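Split-soret cytochrome C (Desulfovibrio desulfuricans, PDB 1H21) is a dimeric, heme c-containing electron-transport protein with two hemes and a probable [2Fe-2S] cluster per subunit, and may take part in sulfate reduction. Local coordinates at residues A[26-31]-A[53-58]; A[94-99]-A[184-189]; A[115-120]-A[201-206]. All coordinates share one frame; numbering follows the deposited sequence.

Interaction 1 of 3, residues A[26-31]-A[53-58]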
ATOM      1  N   PRO A  26     -10.350  13.376  17.284  1.00 39.41           N
ATOM      2  CA  PRO A  26      -9.377  12.279  17.340  1.00 40.48           C
ATOM      3  C   PRO A  26      -9.812  11.098  18.247  1.00 43.54           C
ATOM      4  O   PRO A  26      -9.739   9.927  17.823  1.00 42.55           O
ATOM      5  CB  PRO A  26      -8.126  12.985  17.860  1.00 36.53           C
ATOM      6  CG  PRO A  26      -8.209  14.303  17.206  1.00 32.52           C
ATOM      7  CD  PRO A  26      -9.663  14.675  17.427  1.00 35.91           C
ATOM      8  N   LYS A  27     -10.300  11.402  19.457  1.00 40.95           N
ATOM      9  CA  LYS A  27     -10.743  10.363  20.396  1.00 42.30           C
ATOM     10  C   LYS A  27     -11.865   9.535  19.767  1.00 43.51           C
ATOM     11  O   LYS A  27     -11.882   8.291  19.871  1.00 44.39           O
ATOM     12  CB  LYS A  27     -11.266  10.976  21.711  1.00 47.57           C
ATOM     13  CG  LYS A  27     -10.396  12.074  22.347  1.00 56.23           C
ATOM     14  CD  LYS A  27      -8.969  11.636  22.748  1.00 61.17           C
ATOM     15  CE  LYS A  27      -8.081  12.854  23.112  1.00 62.99           C
ATOM     16  NZ  LYS A  27      -7.909  13.849  21.980  1.00 63.74           N
ATOM     17  N   GLU A  28     -12.816  10.225  19.138  1.00 41.69           N
ATOM     18  CA  GLU A  28     -13.932   9.549  18.488  1.00 41.83           C
ATOM     19  C   GLU A  28     -13.364   8.654  17.366  1.00 43.43           C
ATOM     20  O   GLU A  28     -13.733   7.475  17.225  1.00 44.17           O
ATOM     21  CB  GLU A  28     -14.932  10.562  17.907  1.00 40.51           C
ATOM     22  CG  GLU A  28     -16.215   9.889  17.380  1.00 43.09           C
ATOM     23  CD  GLU A  28     -17.134  10.805  16.552  1.00 43.85           C
ATOM     24  OE1 GLU A  28     -16.707  11.901  16.083  1.00 43.78           O
ATOM     25  OE2 GLU A  28     -18.305  10.390  16.342  1.00 41.53           O
ATOM     26  N   CYS A  29     -12.427   9.210  16.605  1.00 41.80           N
ATOM     27  CA  CYS A  29     -11.796   8.489  15.513  1.00 39.63           C
ATOM     28  C   CYS A  29     -11.067   7.227  15.939  1.00 38.30           C
ATOM     29  O   CYS A  29     -11.267   6.164  15.342  1.00 39.26           O
ATOM     30  CB  CYS A  29     -10.854   9.411  14.770  1.00 40.08           C
ATOM     31  SG  CYS A  29     -11.792  10.527  13.778  1.00 45.80           S
ATOM     32  N   ALA A  30     -10.232   7.338  16.964  1.00 34.66           N
ATOM     33  CA  ALA A  30      -9.474   6.198  17.456  1.00 36.44           C
ATOM     34  C   ALA A  30     -10.444   5.056  17.762  1.00 38.71           C
ATOM     35  O   ALA A  30     -10.278   3.894  17.341  1.00 39.43           O
ATOM     36  CB  ALA A  30      -8.705   6.610  18.728  1.00 30.98           C
ATOM     37  N   GLN A  31     -11.532   5.452  18.402  1.00 42.49           N
ATOM     38  CA  GLN A  31     -12.591   4.560  18.832  1.00 42.76           C
ATOM     39  C   GLN A  31     -13.303   3.828  17.696  1.00 41.00           C
ATOM     40  O   GLN A  31     -13.377   2.591  17.676  1.00 40.53           O
ATOM     41  CB  GLN A  31     -13.574   5.397  19.613  1.00 48.28           C
ATOM     42  CG  GLN A  31     -14.782   4.663  20.021  1.00 59.04           C
ATOM     43  CD  GLN A  31     -14.634   4.015  21.349  1.00 66.52           C
ATOM     44  OE1 GLN A  31     -13.805   4.403  22.182  1.00 74.69           O
ATOM     45  NE2 GLN A  31     -15.471   3.041  21.585  1.00 69.09           N
ATOM     46  N   VAL A  53     -13.527   9.285   6.872  1.00 36.51           N
ATOM     47  CA  VAL A  53     -14.520   9.616   5.854  1.00 31.11           C
ATOM     48  C   VAL A  53     -15.873   9.046   6.232  1.00 32.12           C
ATOM     49  O   VAL A  53     -16.909   9.602   5.872  1.00 35.13           O
ATOM     50  CB  VAL A  53     -14.076   9.088   4.477  1.00 29.08           C
ATOM     51  CG1 VAL A  53     -15.117   9.380   3.414  1.00 27.82           C
ATOM     52  CG2 VAL A  53     -12.725   9.700   4.098  1.00 23.60           C
ATOM     53  N   GLY A  54     -15.860   7.948   6.979  1.00 33.53           N
ATOM     54  CA  GLY A  54     -17.103   7.329   7.405  1.00 35.29           C
ATOM     55  C   GLY A  54     -17.822   8.215   8.414  1.00 37.68           C
ATOM     56  O   GLY A  54     -19.046   8.379   8.346  1.00 39.39           O
ATOM     57  N   LEU A  55     -17.072   8.775   9.360  1.00 36.16           N
ATOM     58  CA  LEU A  55     -17.667   9.661  10.354  1.00 36.84           C
ATOM     59  C   LEU A  55     -18.096  10.984   9.718  1.00 36.60           C
ATOM     60  O   LEU A  55     -19.090  11.566  10.128  1.00 40.24           O
ATOM     61  CB  LEU A  55     -16.726   9.893  11.536  1.00 37.38           C
ATOM     62  CG  LEU A  55     -16.460   8.642  12.373  1.00 34.01           C
ATOM     63  CD1 LEU A  55     -15.780   9.085  13.626  1.00 34.93           C
ATOM     64  CD2 LEU A  55     -17.753   7.907  12.701  1.00 32.69           C
ATOM     65  N   MET A  56     -17.358  11.465   8.723  1.00 38.58           N
ATOM     66  CA  MET A  56     -17.758  12.690   8.029  1.00 40.58           C
ATOM     67  C   MET A  56     -19.077  12.415   7.280  1.00 43.41           C
ATOM     68  O   MET A  56     -19.906  13.310   7.120  1.00 46.04           O
ATOM     69  CB  MET A  56     -16.689  13.154   7.024  1.00 37.24           C
ATOM     70  CG  MET A  56     -15.442  13.709   7.658  1.00 35.51           C
ATOM     71  SD  MET A  56     -14.491  14.594   6.442  1.00 40.73           S
ATOM     72  CE  MET A  56     -12.921  14.817   7.333  1.00 31.33           C
ATOM     73  N   GLY A  57     -19.269  11.178   6.829  1.00 42.44           N
ATOM     74  CA  GLY A  57     -20.490  10.824   6.124  1.00 44.64           C
ATOM     75  C   GLY A  57     -21.708  10.798   7.037  1.00 46.49           C
ATOM     76  O   GLY A  57     -22.775  11.287   6.655  1.00 48.76           O
ATOM     77  N   GLU A  58     -21.560  10.199   8.219  1.00 47.10           N
ATOM     78  CA  GLU A  58     -22.638  10.122   9.206  1.00 46.76           C
ATOM     79  C   GLU A  58     -23.120  11.515   9.650  1.00 48.01           C
ATOM     80  O   GLU A  58     -24.326  11.737   9.805  1.00 46.29           O
ATOM     81  CB  GLU A  58     -22.176   9.339  10.439  1.00 48.27           C
ATOM     82  CG  GLU A  58     -21.924   7.853  10.206  1.00 50.87           C
ATOM     83  CD  GLU A  58     -21.457   7.122  11.475  1.00 52.01           C
ATOM     84  OE1 GLU A  58     -21.352   7.757  12.557  1.00 53.88           O
ATOM     85  OE2 GLU A  58     -21.188   5.902  11.399  1.00 51.40           O
TER
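E28 is the first residue of segment 26-31 to meet segment 53-58, and the atom it meets is the methyl CD1 of L55. Its CG lies anti to the backbone N (chi1 -172°) and the chain runs on extended, which carries the carboxylate outward over the leucine. L55 CD1 is 3.7 Å from E28 CD and 3.9 Å from both E28 OE1 and E28 OE2. These nearly equal distances place the methyl above the flat group, where it lies against the carboxylate carbon, clear of the in-plane directions in which the oxygens can bond. One of them, OE2, forms a salt bridge with K59, just beyond the second segment. Glutamate suits this boundary because its methylene carbons can pack while its carboxylate pairs with a lysine. E58 OE1 lies 5.5 Å from E28 OE2, a pair of like charges probably eased by K59 and by R9 of the second subunit, which pairs with E58 OE1.

One residue on, C29 completes the contact from the buried side. Its SG comes within 4.2 Å of L55 CD1, a loose apolar touch that fits a small thiol between two helices. This one of the leucine's two methyls, CD1, thus meets both residues; the leucine's CG, anti to the carbonyl carbon (chi1 -66°), points it across the gap.

The contact joins helix 26-38 to helix 44-60 in an all-helical fold, away from the metal sites. P26 rests on F180 and A183 of helix 165-192, V53 and M56 pack on helix 87-99, and R9 of the second subunit packs on E28 and L55.

Interaction 2 of 3, residues A[94-99]-A[184-189]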
ATOM      1  N   ALA A  94      -4.892   7.834   2.745  1.00 30.41           N
ATOM      2  CA  ALA A  94      -5.686   7.893   1.525  1.00 30.34           C
ATOM      3  C   ALA A  94      -6.728   8.969   1.597  1.00 31.20           C
ATOM      4  O   ALA A  94      -7.054   9.589   0.573  1.00 32.02           O
ATOM      5  CB  ALA A  94      -6.351   6.557   1.251  1.00 26.17           C
ATOM      6  N   THR A  95      -7.261   9.174   2.802  1.00 29.86           N
ATOM      7  CA  THR A  95      -8.291  10.187   3.029  1.00 29.42           C
ATOM      8  C   THR A  95      -7.775  11.586   2.677  1.00 29.38           C
ATOM      9  O   THR A  95      -8.513  12.407   2.128  1.00 32.07           O
ATOM     10  CB  THR A  95      -8.822  10.186   4.500  1.00 28.56           C
ATOM     11  OG1 THR A  95      -7.805  10.646   5.390  1.00 31.25           O
ATOM     12  CG2 THR A  95      -9.227   8.813   4.930  1.00 24.67           C
ATOM     13  N   PHE A  96      -6.490  11.824   2.911  1.00 28.03           N
ATOM     14  CA  PHE A  96      -5.909  13.130   2.627  1.00 28.66           C
ATOM     15  C   PHE A  96      -6.050  13.478   1.153  1.00 30.67           C
ATOM     16  O   PHE A  96      -6.172  14.668   0.790  1.00 28.99           O
ATOM     17  CB  PHE A  96      -4.421  13.181   2.989  1.00 24.38           C
ATOM     18  CG  PHE A  96      -4.116  12.797   4.393  1.00 26.82           C
ATOM     19  CD1 PHE A  96      -5.140  12.619   5.334  1.00 24.65           C
ATOM     20  CD2 PHE A  96      -2.788  12.616   4.784  1.00 28.80           C
ATOM     21  CE1 PHE A  96      -4.856  12.279   6.637  1.00 27.29           C
ATOM     22  CE2 PHE A  96      -2.483  12.273   6.093  1.00 28.18           C
ATOM     23  CZ  PHE A  96      -3.520  12.103   7.025  1.00 29.26           C
ATOM     24  N   SER A  97      -6.042  12.452   0.305  1.00 28.43           N
ATOM     25  CA  SER A  97      -6.133  12.695  -1.119  1.00 29.14           C
ATOM     26  C   SER A  97      -7.528  13.004  -1.620  1.00 30.76           C
ATOM     27  O   SER A  97      -7.715  13.308  -2.803  1.00 30.30           O
ATOM     28  CB  SER A  97      -5.444  11.600  -1.915  1.00 31.73           C
ATOM     29  OG  SER A  97      -4.029  11.724  -1.745  1.00 26.03           O
ATOM     30  N   LEU A  98      -8.494  12.979  -0.697  1.00 28.45           N
ATOM     31  CA  LEU A  98      -9.875  13.323  -1.013  1.00 28.68           C
ATOM     32  C   LEU A  98     -10.059  14.844  -0.936  1.00 31.14           C
ATOM     33  O   LEU A  98     -10.991  15.414  -1.530  1.00 29.04           O
ATOM     34  CB  LEU A  98     -10.817  12.666  -0.020  1.00 22.63           C
ATOM     35  CG  LEU A  98     -10.858  11.150  -0.158  1.00 27.54           C
ATOM     36  CD1 LEU A  98     -11.706  10.575   0.959  1.00 25.05           C
ATOM     37  CD2 LEU A  98     -11.405  10.733  -1.546  1.00 22.42           C
ATOM     38  N   PHE A  99      -9.126  15.489  -0.239  1.00 30.24           N
ATOM     39  CA  PHE A  99      -9.173  16.916  -0.026  1.00 31.95           C
ATOM     40  C   PHE A  99      -7.997  17.709  -0.608  1.00 37.01           C
ATOM     41  O   PHE A  99      -8.188  18.821  -1.125  1.00 39.05           O
ATOM     42  CB  PHE A  99      -9.293  17.191   1.473  1.00 29.07           C
ATOM     43  CG  PHE A  99     -10.259  16.283   2.184  1.00 30.35           C
ATOM     44  CD1 PHE A  99      -9.792  15.217   2.948  1.00 29.56           C
ATOM     45  CD2 PHE A  99     -11.634  16.471   2.068  1.00 30.57           C
ATOM     46  CE1 PHE A  99     -10.686  14.337   3.591  1.00 29.97           C
ATOM     47  CE2 PHE A  99     -12.538  15.603   2.701  1.00 32.75           C
ATOM     48  CZ  PHE A  99     -12.059  14.530   3.468  1.00 30.63           C
ATOM     49  N   GLU A 184      -5.487  14.082  14.060  1.00 32.73           N
ATOM     50  CA  GLU A 184      -4.792  15.284  14.509  1.00 33.23           C
ATOM     51  C   GLU A 184      -4.118  16.020  13.367  1.00 33.74           C
ATOM     52  O   GLU A 184      -4.139  17.245  13.303  1.00 39.69           O
ATOM     53  CB  GLU A 184      -3.756  14.947  15.557  1.00 35.95           C
ATOM     54  CG  GLU A 184      -4.337  14.354  16.819  1.00 39.69           C
ATOM     55  CD  GLU A 184      -3.328  14.342  17.946  1.00 45.80           C
ATOM     56  OE1 GLU A 184      -2.107  14.270  17.662  1.00 50.65           O
ATOM     57  OE2 GLU A 184      -3.749  14.430  19.118  1.00 51.46           O
ATOM     58  N   ILE A 185      -3.516  15.270  12.462  1.00 34.72           N
ATOM     59  CA  ILE A 185      -2.848  15.855  11.311  1.00 32.94           C
ATOM     60  C   ILE A 185      -3.874  16.568  10.417  1.00 30.72           C
ATOM     61  O   ILE A 185      -3.622  17.678   9.924  1.00 27.57           O
ATOM     62  CB  ILE A 185      -2.120  14.756  10.496  1.00 31.24           C
ATOM     63  CG1 ILE A 185      -0.999  14.156  11.336  1.00 32.43           C
ATOM     64  CG2 ILE A 185      -1.542  15.333   9.211  1.00 34.65           C
ATOM     65  CD1 ILE A 185      -0.395  12.906  10.742  1.00 35.50           C
ATOM     66  N   ILE A 186      -5.020  15.933  10.197  1.00 28.68           N
ATOM     67  CA  ILE A 186      -6.036  16.552   9.354  1.00 34.29           C
ATOM     68  C   ILE A 186      -6.434  17.889   9.981  1.00 37.61           C
ATOM     69  O   ILE A 186      -6.401  18.927   9.312  1.00 37.71           O
ATOM     70  CB  ILE A 186      -7.280  15.650   9.166  1.00 33.68           C
ATOM     71  CG1 ILE A 186      -6.960  14.523   8.165  1.00 31.68           C
ATOM     72  CG2 ILE A 186      -8.486  16.487   8.697  1.00 23.84           C
ATOM     73  CD1 ILE A 186      -7.972  13.372   8.184  1.00 32.36           C
ATOM     74  N   ASN A 187      -6.741  17.865  11.278  1.00 38.76           N
ATOM     75  CA  ASN A 187      -7.130  19.069  12.010  1.00 35.76           C
ATOM     76  C   ASN A 187      -6.079  20.149  11.825  1.00 37.28           C
ATOM     77  O   ASN A 187      -6.386  21.262  11.382  1.00 39.62           O
ATOM     78  CB  ASN A 187      -7.285  18.774  13.499  1.00 36.05           C
ATOM     79  CG  ASN A 187      -8.546  18.011  13.811  1.00 37.55           C
ATOM     80  OD1 ASN A 187      -9.481  17.947  13.002  1.00 39.77           O
ATOM     81  ND2 ASN A 187      -8.596  17.434  15.009  1.00 38.48           N
ATOM     82  N   THR A 188      -4.828  19.806  12.106  1.00 32.45           N
ATOM     83  CA  THR A 188      -3.754  20.769  11.962  1.00 33.98           C
ATOM     84  C   THR A 188      -3.652  21.304  10.528  1.00 34.36           C
ATOM     85  O   THR A 188      -3.375  22.485  10.328  1.00 37.53           O
ATOM     86  CB  THR A 188      -2.428  20.161  12.480  1.00 35.08           C
ATOM     87  OG1 THR A 188      -2.640  19.707  13.822  1.00 35.44           O
ATOM     88  CG2 THR A 188      -1.282  21.176  12.476  1.00 32.05           C
ATOM     89  N   LYS A 189      -3.924  20.463   9.535  1.00 36.67           N
ATOM     90  CA  LYS A 189      -3.863  20.901   8.129  1.00 39.62           C
ATOM     91  C   LYS A 189      -4.958  21.948   7.841  1.00 38.96           C
ATOM     92  O   LYS A 189      -4.718  22.984   7.201  1.00 35.35           O
ATOM     93  CB  LYS A 189      -4.027  19.694   7.178  1.00 37.70           C
ATOM     94  CG  LYS A 189      -4.151  20.038   5.690  1.00 28.21           C
ATOM     95  CD  LYS A 189      -2.941  20.821   5.201  1.00 28.82           C
ATOM     96  CE  LYS A 189      -3.016  21.048   3.709  1.00 27.22           C
ATOM     97  NZ  LYS A 189      -1.848  21.783   3.182  1.00 21.88           N
TER
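F96 and I186 each have the gamma carbon anti to the carbonyl carbon, with chi1 -55° for F96 CG and -76° for I186 CG1; these torsions swing the phenyl ring and the CG1-CD1 branch into the space between the helices, although neither CB bond is aimed straight across. The motif is the packing of two nearly parallel helices: the axes of segments 94-99, the weakly bonded last part of helix 87-99, and 184-189 run 22° apart and approach to 11.4 Å. So wide a spacing calls for large side chains, and a phenylalanine set against a branched isoleucine bridges it.

The ring slants across the isoleucine branch, and CE1 does most of the touching. F96 CE1 lies 3.4 Å from I186 CG1 and 3.6 Å from I186 CD1. At the end of the same ring, F96 CZ makes a looser contact with I185 CG2, at 4.4 Å. The beta-branched isoleucines offer stiff apolar surface suited to this buried place.

Two further helices pack around the contact. I52 of helix 44-60 touches both T95 and I186, while V105 and L112 of helix 102-118 pack on F96 and I185 respectively.

T95 crosses I186 at about a right angle. Its buried hydroxyl bonds within its own helix to A92 O, while T95 OG1 also lies 3.9 Å from the methyl I186 CD1.

Interaction 3 of 3, residues A[115-120]-A[201-206]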
ATOM      1  N   TRP A 115       6.170   9.280  12.306  1.00 32.55           N
ATOM      2  CA  TRP A 115       5.663   9.137  13.653  1.00 33.09           C
ATOM      3  C   TRP A 115       5.525   7.658  13.954  1.00 36.10           C
ATOM      4  O   TRP A 115       5.987   7.184  15.001  1.00 39.89           O
ATOM      5  CB  TRP A 115       4.310   9.848  13.771  1.00 34.17           C
ATOM      6  CG  TRP A 115       3.483   9.427  14.961  1.00 36.45           C
ATOM      7  CD1 TRP A 115       3.613   9.857  16.254  1.00 34.51           C
ATOM      8  CD2 TRP A 115       2.418   8.462  14.963  1.00 35.07           C
ATOM      9  NE1 TRP A 115       2.694   9.214  17.060  1.00 35.45           N
ATOM     10  CE2 TRP A 115       1.952   8.352  16.291  1.00 32.88           C
ATOM     11  CE3 TRP A 115       1.821   7.678  13.969  1.00 34.09           C
ATOM     12  CZ2 TRP A 115       0.919   7.492  16.651  1.00 31.62           C
ATOM     13  CZ3 TRP A 115       0.796   6.823  14.328  1.00 34.26           C
ATOM     14  CH2 TRP A 115       0.354   6.736  15.660  1.00 35.71           C
ATOM     15  N   TYR A 116       4.905   6.936  13.017  1.00 35.86           N
ATOM     16  CA  TYR A 116       4.684   5.501  13.158  1.00 34.67           C
ATOM     17  C   TYR A 116       5.979   4.717  13.363  1.00 35.87           C
ATOM     18  O   TYR A 116       6.049   3.861  14.251  1.00 36.22           O
ATOM     19  CB  TYR A 116       3.914   4.926  11.963  1.00 29.73           C
ATOM     20  CG  TYR A 116       3.556   3.472  12.142  1.00 26.89           C
ATOM     21  CD1 TYR A 116       2.385   3.097  12.792  1.00 29.48           C
ATOM     22  CD2 TYR A 116       4.406   2.466  11.690  1.00 29.16           C
ATOM     23  CE1 TYR A 116       2.073   1.757  12.993  1.00 28.50           C
ATOM     24  CE2 TYR A 116       4.105   1.130  11.880  1.00 25.70           C
ATOM     25  CZ  TYR A 116       2.939   0.780  12.534  1.00 30.66           C
ATOM     26  OH  TYR A 116       2.638  -0.551  12.749  1.00 35.55           O
ATOM     27  N   GLU A 117       7.001   5.018  12.567  1.00 33.23           N
ATOM     28  CA  GLU A 117       8.276   4.316  12.696  1.00 30.90           C
ATOM     29  C   GLU A 117       8.923   4.420  14.093  1.00 33.94           C
ATOM     30  O   GLU A 117       9.479   3.438  14.597  1.00 32.16           O
ATOM     31  CB  GLU A 117       9.284   4.839  11.677  1.00 29.49           C
ATOM     32  CG  GLU A 117       8.950   4.652  10.197  1.00 27.30           C
ATOM     33  CD  GLU A 117      10.076   5.177   9.303  1.00 35.22           C
ATOM     34  OE1 GLU A 117      10.821   6.090   9.736  1.00 40.31           O
ATOM     35  OE2 GLU A 117      10.248   4.663   8.177  1.00 39.71           O
ATOM     36  N   VAL A 118       8.857   5.600  14.713  1.00 35.95           N
ATOM     37  CA  VAL A 118       9.503   5.808  16.005  1.00 35.25           C
ATOM     38  C   VAL A 118       8.696   5.669  17.286  1.00 36.73           C
ATOM     39  O   VAL A 118       9.268   5.360  18.332  1.00 40.64           O
ATOM     40  CB  VAL A 118      10.237   7.160  16.061  1.00 36.67           C
ATOM     41  CG1 VAL A 118      11.293   7.208  14.992  1.00 36.24           C
ATOM     42  CG2 VAL A 118       9.256   8.321  15.896  1.00 36.69           C
ATOM     43  N   THR A 119       7.397   5.924  17.228  1.00 33.88           N
ATOM     44  CA  THR A 119       6.557   5.842  18.415  1.00 30.39           C
ATOM     45  C   THR A 119       6.358   4.410  18.901  1.00 34.54           C
ATOM     46  O   THR A 119       6.213   3.486  18.101  1.00 37.35           O
ATOM     47  CB  THR A 119       5.186   6.535  18.160  1.00 27.71           C
ATOM     48  OG1 THR A 119       5.410   7.916  17.859  1.00 29.40           O
ATOM     49  CG2 THR A 119       4.276   6.455  19.369  1.00 26.08           C
ATOM     50  N   LYS A 120       6.425   4.220  20.217  1.00 37.79           N
ATOM     51  CA  LYS A 120       6.201   2.905  20.811  1.00 37.79           C
ATOM     52  C   LYS A 120       4.699   2.775  20.849  1.00 36.70           C
ATOM     53  O   LYS A 120       4.022   3.604  21.454  1.00 38.36           O
ATOM     54  CB  LYS A 120       6.750   2.832  22.227  1.00 38.27           C
ATOM     55  CG  LYS A 120       8.242   2.986  22.326  1.00 41.11           C
ATOM     56  CD  LYS A 120       8.705   2.440  23.647  1.00 46.98           C
ATOM     57  CE  LYS A 120      10.186   2.631  23.797  1.00 53.14           C
ATOM     58  NZ  LYS A 120      10.730   1.724  24.850  1.00 54.03           N
ATOM     59  N   PRO A 201      11.093  15.547  11.689  1.00 43.86           N
ATOM     60  CA  PRO A 201      12.163  15.789  10.718  1.00 44.21           C
ATOM     61  C   PRO A 201      12.502  14.536   9.897  1.00 44.34           C
ATOM     62  O   PRO A 201      12.061  13.419  10.222  1.00 41.76           O
ATOM     63  CB  PRO A 201      13.327  16.216  11.613  1.00 42.99           C
ATOM     64  CG  PRO A 201      13.062  15.455  12.903  1.00 42.67           C
ATOM     65  CD  PRO A 201      11.591  15.624  13.078  1.00 42.46           C
ATOM     66  N   MET A 202      13.255  14.716   8.819  1.00 42.36           N
ATOM     67  CA  MET A 202      13.638  13.570   8.010  1.00 41.48           C
ATOM     68  C   MET A 202      14.482  12.606   8.863  1.00 42.75           C
ATOM     69  O   MET A 202      15.180  13.039   9.801  1.00 40.72           O
ATOM     70  CB  MET A 202      14.423  14.022   6.771  1.00 39.74           C
ATOM     71  CG  MET A 202      14.956  12.881   5.922  1.00 35.63           C
ATOM     72  SD  MET A 202      15.487  13.371   4.302  1.00 41.52           S
ATOM     73  CE  MET A 202      13.872  13.457   3.482  1.00 35.44           C
ATOM     74  N   GLN A 203      14.398  11.311   8.539  1.00 39.87           N
ATOM     75  CA  GLN A 203      15.153  10.290   9.249  1.00 36.82           C
ATOM     76  C   GLN A 203      16.647  10.470   8.990  1.00 37.20           C
ATOM     77  O   GLN A 203      17.060  10.896   7.909  1.00 36.80           O
ATOM     78  CB  GLN A 203      14.721   8.875   8.829  1.00 37.23           C
ATOM     79  CG  GLN A 203      13.255   8.562   8.998  1.00 33.15           C
ATOM     80  CD  GLN A 203      12.513   8.667   7.688  1.00 38.50           C
ATOM     81  OE1 GLN A 203      12.679   9.615   6.948  1.00 36.38           O
ATOM     82  NE2 GLN A 203      11.684   7.706   7.401  1.00 39.98           N
ATOM     83  N   ALA A 204      17.450  10.104   9.979  1.00 38.65           N
ATOM     84  CA  ALA A 204      18.898  10.226   9.896  1.00 39.94           C
ATOM     85  C   ALA A 204      19.482   9.488   8.715  1.00 41.52           C
ATOM     86  O   ALA A 204      20.183  10.073   7.890  1.00 43.54           O
ATOM     87  CB  ALA A 204      19.531   9.718  11.178  1.00 41.27           C
ATOM     88  N   SER A 205      19.199   8.192   8.643  1.00 43.24           N
ATOM     89  CA  SER A 205      19.714   7.361   7.558  1.00 41.51           C
ATOM     90  C   SER A 205      19.253   7.869   6.192  1.00 39.98           C
ATOM     91  O   SER A 205      20.067   7.992   5.269  1.00 39.49           O
ATOM     92  CB  SER A 205      19.302   5.904   7.766  1.00 41.70           C
ATOM     93  OG  SER A 205      17.903   5.780   7.677  1.00 44.13           O
ATOM     94  N   VAL A 206      17.970   8.221   6.083  1.00 39.12           N
ATOM     95  CA  VAL A 206      17.420   8.725   4.827  1.00 35.12           C
ATOM     96  C   VAL A 206      18.196   9.939   4.335  1.00 36.74           C
ATOM     97  O   VAL A 206      18.572  10.014   3.160  1.00 39.11           O
ATOM     98  CB  VAL A 206      15.940   9.080   4.966  1.00 32.81           C
ATOM     99  CG1 VAL A 206      15.389   9.520   3.626  1.00 32.63           C
ATOM    100  CG2 VAL A 206      15.166   7.890   5.491  1.00 29.38           C
TER
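E117 and Q203 make this contact by themselves, carboxylate to amide. The E117 side chain leaves the last turn of helix 102-118 with CB directed at segment 201-206. CG follows anti to the carbonyl carbon (chi1 -63°), and from there the chain is extended; CB and CG carry the acid part of the way over the 9.7 Å between E117 CA and Q203 CA, and the glutamine covers the rest. At the end of the glutamate, E117 CD stands 3.5 Å from Q203 NE2. OE1 is the atom that bonds: Q203 NE2 donates to E117 OE1 over 3.0 Å, with an N-H...O angle of 152°. The amide nitrogen comes to the syn side of the oxygen but well out of the carboxylate plane, and the two flat groups are turned 52° from each other. E117 OE1 also lies 3.5 Å from Q203 CG; the bend at the glutamine's second torsion turns the amide back so that NE2 faces the same oxygen. OE2 takes the backbone N of D228.

Glutamine suits the other side because its amide nitrogen has two hydrogens to give: besides E117, NE2 bonds to I226 O. The buried acid is thus met by two N-H donors, and the pair grips the 226-228 backbone just before C229, which is covalently bound to heme c #2 and whose side chain is about 7 Å from that of Q203.

Q203 occupies the N-cap position of helix 204-213, which carries the heme-linked C209 and C212. The contact therefore ties the C-terminal end of helix 102-118 to the start of helix 204-213, with W82 of the second subunit packing against both E117 and Q203.

How the interactions relate
Interactions 1 and 2 are neighbours, their centres 13 Å apart, and they touch where V53 of helix 44-60 packs on T95 and L98 of helix 87-99. The centre of interaction 3 lies about 20 Å from that of interaction 2 and about 26 Å from that of interaction 1, across the chain's centre from the latter, on the heme side. Along the chain interaction 1 closes first; the segments of interactions 2 and 3 then alternate, as consecutive helices 87-99 and 102-118 pair with helix 165-192 and the start of helix 204-213. This alternation probably helps to knit the helical packing to the heme-bearing C-terminal region. All three contacts also touch the second subunit of the heme-sharing dimer.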